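Side-chain contact in peroxisomal catalase A (Saccharomyces cerevisiae, PDB 1A4E), which probably breaks down hydrogen peroxide made by peroxisomal oxidases into water and oxygen, using heme as its cofactor: residues B[212-217]-B[277-282]. Sequence-based numbering, arbitrary orientation.
Sequences WHYVQV and FSVFDL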
ATOM      1  N   TRP B 212      25.818  19.340 -29.924  1.00 33.06           N
ATOM      2  CA  TRP B 212      25.522  19.259 -28.504  1.00 32.42           C
ATOM      3  C   TRP B 212      26.595  19.855 -27.614  1.00 32.97           C
ATOM      4  O   TRP B 212      27.759  19.974 -27.996  1.00 33.74           O
ATOM      5  CB  TRP B 212      25.296  17.792 -28.103  1.00 30.35           C
ATOM      6  CG  TRP B 212      26.498  16.867 -28.267  1.00 27.92           C
ATOM      7  CD1 TRP B 212      26.796  16.295 -29.474  1.00 27.57           C
ATOM      8  CD2 TRP B 212      27.377  16.500 -27.277  1.00 26.76           C
ATOM      9  NE1 TRP B 212      27.857  15.562 -29.253  1.00 24.43           N
ATOM     10  CE2 TRP B 212      28.238  15.645 -27.969  1.00 23.89           C
ATOM     11  CE3 TRP B 212      27.563  16.748 -25.918  1.00 26.63           C
ATOM     12  CZ2 TRP B 212      29.302  15.031 -27.319  1.00 23.96           C
ATOM     13  CZ3 TRP B 212      28.631  16.131 -25.266  1.00 26.64           C
ATOM     14  CH2 TRP B 212      29.492  15.279 -25.960  1.00 25.94           C
ATOM     15  N   HIS B 213      26.192  20.211 -26.393  1.00 32.58           N
ATOM     16  CA  HIS B 213      27.105  20.761 -25.412  1.00 31.32           C
ATOM     17  C   HIS B 213      26.880  20.190 -24.021  1.00 31.15           C
ATOM     18  O   HIS B 213      25.789  19.746 -23.671  1.00 32.00           O
ATOM     19  CB  HIS B 213      26.950  22.277 -25.312  1.00 33.14           C
ATOM     20  CG  HIS B 213      27.488  23.099 -26.478  1.00 33.90           C
ATOM     21  ND1 HIS B 213      26.920  23.315 -27.654  1.00 33.39           N
ATOM     22  CD2 HIS B 213      28.665  23.807 -26.463  1.00 34.99           C
ATOM     23  CE1 HIS B 213      27.686  24.120 -28.347  1.00 32.36           C
ATOM     24  NE2 HIS B 213      28.733  24.410 -27.620  1.00 33.51           N
ATOM     25  N   TYR B 214      27.959  20.153 -23.234  1.00 29.66           N
ATOM     26  CA  TYR B 214      27.879  19.861 -21.817  1.00 27.24           C
ATOM     27  C   TYR B 214      27.437  21.177 -21.200  1.00 28.74           C
ATOM     28  O   TYR B 214      27.999  22.233 -21.490  1.00 29.16           O
ATOM     29  CB  TYR B 214      29.227  19.480 -21.238  1.00 27.16           C
ATOM     30  CG  TYR B 214      29.744  18.115 -21.673  1.00 29.13           C
ATOM     31  CD1 TYR B 214      29.011  16.944 -21.432  1.00 27.86           C
ATOM     32  CD2 TYR B 214      30.982  18.035 -22.307  1.00 28.48           C
ATOM     33  CE1 TYR B 214      29.512  15.699 -21.817  1.00 26.49           C
ATOM     34  CE2 TYR B 214      31.487  16.792 -22.699  1.00 27.93           C
ATOM     35  CZ  TYR B 214      30.750  15.632 -22.450  1.00 28.59           C
ATOM     36  OH  TYR B 214      31.263  14.403 -22.818  1.00 26.67           O
ATOM     37  N   VAL B 215      26.412  21.126 -20.352  1.00 29.40           N
ATOM     38  CA  VAL B 215      25.791  22.319 -19.784  1.00 28.32           C
ATOM     39  C   VAL B 215      25.705  22.252 -18.267  1.00 27.67           C
ATOM     40  O   VAL B 215      25.484  21.181 -17.701  1.00 31.30           O
ATOM     41  CB  VAL B 215      24.358  22.488 -20.396  1.00 27.52           C
ATOM     42  CG1 VAL B 215      23.646  23.679 -19.782  1.00 30.12           C
ATOM     43  CG2 VAL B 215      24.446  22.763 -21.894  1.00 26.53           C
ATOM     44  N   GLN B 216      25.934  23.371 -17.571  1.00 27.67           N
ATOM     45  CA  GLN B 216      25.653  23.471 -16.142  1.00 26.49           C
ATOM     46  C   GLN B 216      24.769  24.695 -15.967  1.00 27.68           C
ATOM     47  O   GLN B 216      25.003  25.739 -16.576  1.00 27.35           O
ATOM     48  CB  GLN B 216      26.926  23.628 -15.321  1.00 26.69           C
ATOM     49  CG  GLN B 216      27.588  22.264 -15.300  1.00 25.85           C
ATOM     50  CD  GLN B 216      28.386  21.936 -14.062  1.00 26.52           C
ATOM     51  OE1 GLN B 216      28.488  22.702 -13.112  1.00 30.59           O
ATOM     52  NE2 GLN B 216      28.970  20.751 -14.039  1.00 25.11           N
ATOM     53  N   VAL B 217      23.697  24.555 -15.177  1.00 27.83           N
ATOM     54  CA  VAL B 217      22.710  25.621 -15.033  1.00 25.99           C
ATOM     55  C   VAL B 217      22.815  26.340 -13.691  1.00 25.88           C
ATOM     56  O   VAL B 217      23.037  25.743 -12.638  1.00 26.69           O
ATOM     57  CB  VAL B 217      21.296  25.010 -15.238  1.00 25.20           C
ATOM     58  CG1 VAL B 217      20.266  26.121 -15.344  1.00 21.58           C
ATOM     59  CG2 VAL B 217      21.234  24.199 -16.533  1.00 22.26           C
ATOM     60  N   PHE B 277      40.005  17.949 -14.507  1.00 37.98           N
ATOM     61  CA  PHE B 277      39.069  17.081 -13.805  1.00 34.67           C
ATOM     62  C   PHE B 277      37.974  16.614 -14.766  1.00 33.16           C
ATOM     63  O   PHE B 277      37.920  17.001 -15.936  1.00 32.79           O
ATOM     64  CB  PHE B 277      38.444  17.837 -12.604  1.00 34.71           C
ATOM     65  CG  PHE B 277      37.782  19.176 -12.929  1.00 34.31           C
ATOM     66  CD1 PHE B 277      36.493  19.226 -13.471  1.00 32.13           C
ATOM     67  CD2 PHE B 277      38.484  20.358 -12.701  1.00 33.67           C
ATOM     68  CE1 PHE B 277      35.918  20.454 -13.785  1.00 34.66           C
ATOM     69  CE2 PHE B 277      37.896  21.585 -13.019  1.00 36.21           C
ATOM     70  CZ  PHE B 277      36.616  21.637 -13.561  1.00 33.96           C
ATOM     71  N   SER B 278      37.062  15.783 -14.260  1.00 33.17           N
ATOM     72  CA  SER B 278      35.998  15.220 -15.075  1.00 32.20           C
ATOM     73  C   SER B 278      34.726  16.071 -15.087  1.00 30.98           C
ATOM     74  O   SER B 278      34.343  16.672 -14.075  1.00 27.42           O
ATOM     75  CB  SER B 278      35.707  13.805 -14.547  1.00 30.72           C
ATOM     76  OG  SER B 278      34.858  13.046 -15.397  1.00 31.10           O
ATOM     77  N   VAL B 279      34.078  16.159 -16.263  1.00 30.35           N
ATOM     78  CA  VAL B 279      32.772  16.811 -16.368  1.00 30.43           C
ATOM     79  C   VAL B 279      31.687  15.966 -15.708  1.00 30.75           C
ATOM     80  O   VAL B 279      30.598  16.457 -15.433  1.00 29.78           O
ATOM     81  CB  VAL B 279      32.312  17.065 -17.842  1.00 31.34           C
ATOM     82  CG1 VAL B 279      33.079  18.271 -18.347  1.00 29.33           C
ATOM     83  CG2 VAL B 279      32.513  15.842 -18.742  1.00 25.84           C
ATOM     84  N   PHE B 280      31.987  14.686 -15.456  1.00 27.46           N
ATOM     85  CA  PHE B 280      31.085  13.751 -14.810  1.00 27.57           C
ATOM     86  C   PHE B 280      31.245  13.739 -13.293  1.00 28.31           C
ATOM     87  O   PHE B 280      30.643  12.904 -12.613  1.00 29.09           O
ATOM     88  CB  PHE B 280      31.346  12.351 -15.367  1.00 22.10           C
ATOM     89  CG  PHE B 280      31.284  12.294 -16.884  1.00 24.79           C
ATOM     90  CD1 PHE B 280      30.253  12.938 -17.581  1.00 24.61           C
ATOM     91  CD2 PHE B 280      32.280  11.601 -17.578  1.00 25.75           C
ATOM     92  CE1 PHE B 280      30.221  12.886 -18.979  1.00 26.42           C
ATOM     93  CE2 PHE B 280      32.237  11.556 -18.974  1.00 27.74           C
ATOM     94  CZ  PHE B 280      31.213  12.198 -19.675  1.00 26.89           C
ATOM     95  N   ASP B 281      32.063  14.644 -12.738  1.00 26.31           N
ATOM     96  CA  ASP B 281      32.264  14.698 -11.307  1.00 27.12           C
ATOM     97  C   ASP B 281      31.463  15.830 -10.698  1.00 28.73           C
ATOM     98  O   ASP B 281      31.708  17.012 -10.937  1.00 30.25           O
ATOM     99  CB  ASP B 281      33.742  14.892 -11.001  1.00 28.92           C
ATOM    100  CG  ASP B 281      34.155  14.797  -9.529  1.00 32.49           C
ATOM    101  OD1 ASP B 281      33.319  14.643  -8.642  1.00 33.93           O
ATOM    102  OD2 ASP B 281      35.348  14.873  -9.261  1.00 33.01           O
ATOM    103  N   LEU B 282      30.548  15.399  -9.827  1.00 28.24           N
ATOM    104  CA  LEU B 282      29.622  16.273  -9.120  1.00 28.45           C
ATOM    105  C   LEU B 282      30.304  17.202  -8.127  1.00 29.06           C
ATOM    106  O   LEU B 282      29.781  18.276  -7.828  1.00 30.66           O
ATOM    107  CB  LEU B 282      28.608  15.445  -8.348  1.00 26.81           C
ATOM    108  CG  LEU B 282      27.123  15.750  -8.325  1.00 28.91           C
ATOM    109  CD1 LEU B 282      26.577  14.902  -7.196  1.00 23.13           C
ATOM    110  CD2 LEU B 282      26.780  17.210  -8.089  1.00 22.04           C
TER
HETATM  111  O   HOH W   1      30.063  18.920 -12.023  1.00 25.54           O
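Y214 and V279 meet through a CH-pi contact: methyl CG2 of V279 sits over the centre of the tyrosine ring, 12° off its normal, and the two side chains cross at about a right angle. The closest ring atom is Y214 CZ, 4.1 Å from V279 CG2. On the opposite face, W212 CZ3 lies offset toward the rim, so the phenol lies between the V279 methyl and the edge of the W212 indole. CB of Y214 already points toward the loop, and chi1 -71° puts CG beside the backbone N, anti to the carbonyl carbon, with the ring reaching V279.

The remaining apolar packing comes from F280, whose ring approaches the far end of the tyrosine obliquely; its CE1 lies 4.1 Å from Y214 CE1 and its CZ 3.8 Å from Y214 OH. That hydroxyl has its polar partner in E409, to which it is hydrogen-bonded. Cutting Y214 back to an alanine is likely to open a gap beside the V279 methyl and the F280 ring and to leave E409 without its hydroxyl partner.

Polar linkage is through water: Q216 NE2 donates to a water at 2.9 Å, which lies 2.7 Å from D281 O. Q216 NE2 also bonds T202, which in turn binds V279 O.

The loop makes a type I beta turn from S278 to D281, between helix 269-274 and strand 294-303. It packs against strand 212-221 of the antiparallel sheet at the heart of the catalase fold; A272 of the helix touches both Y214 and V279, and M267 of the adjoining strand 259-267 touches V279.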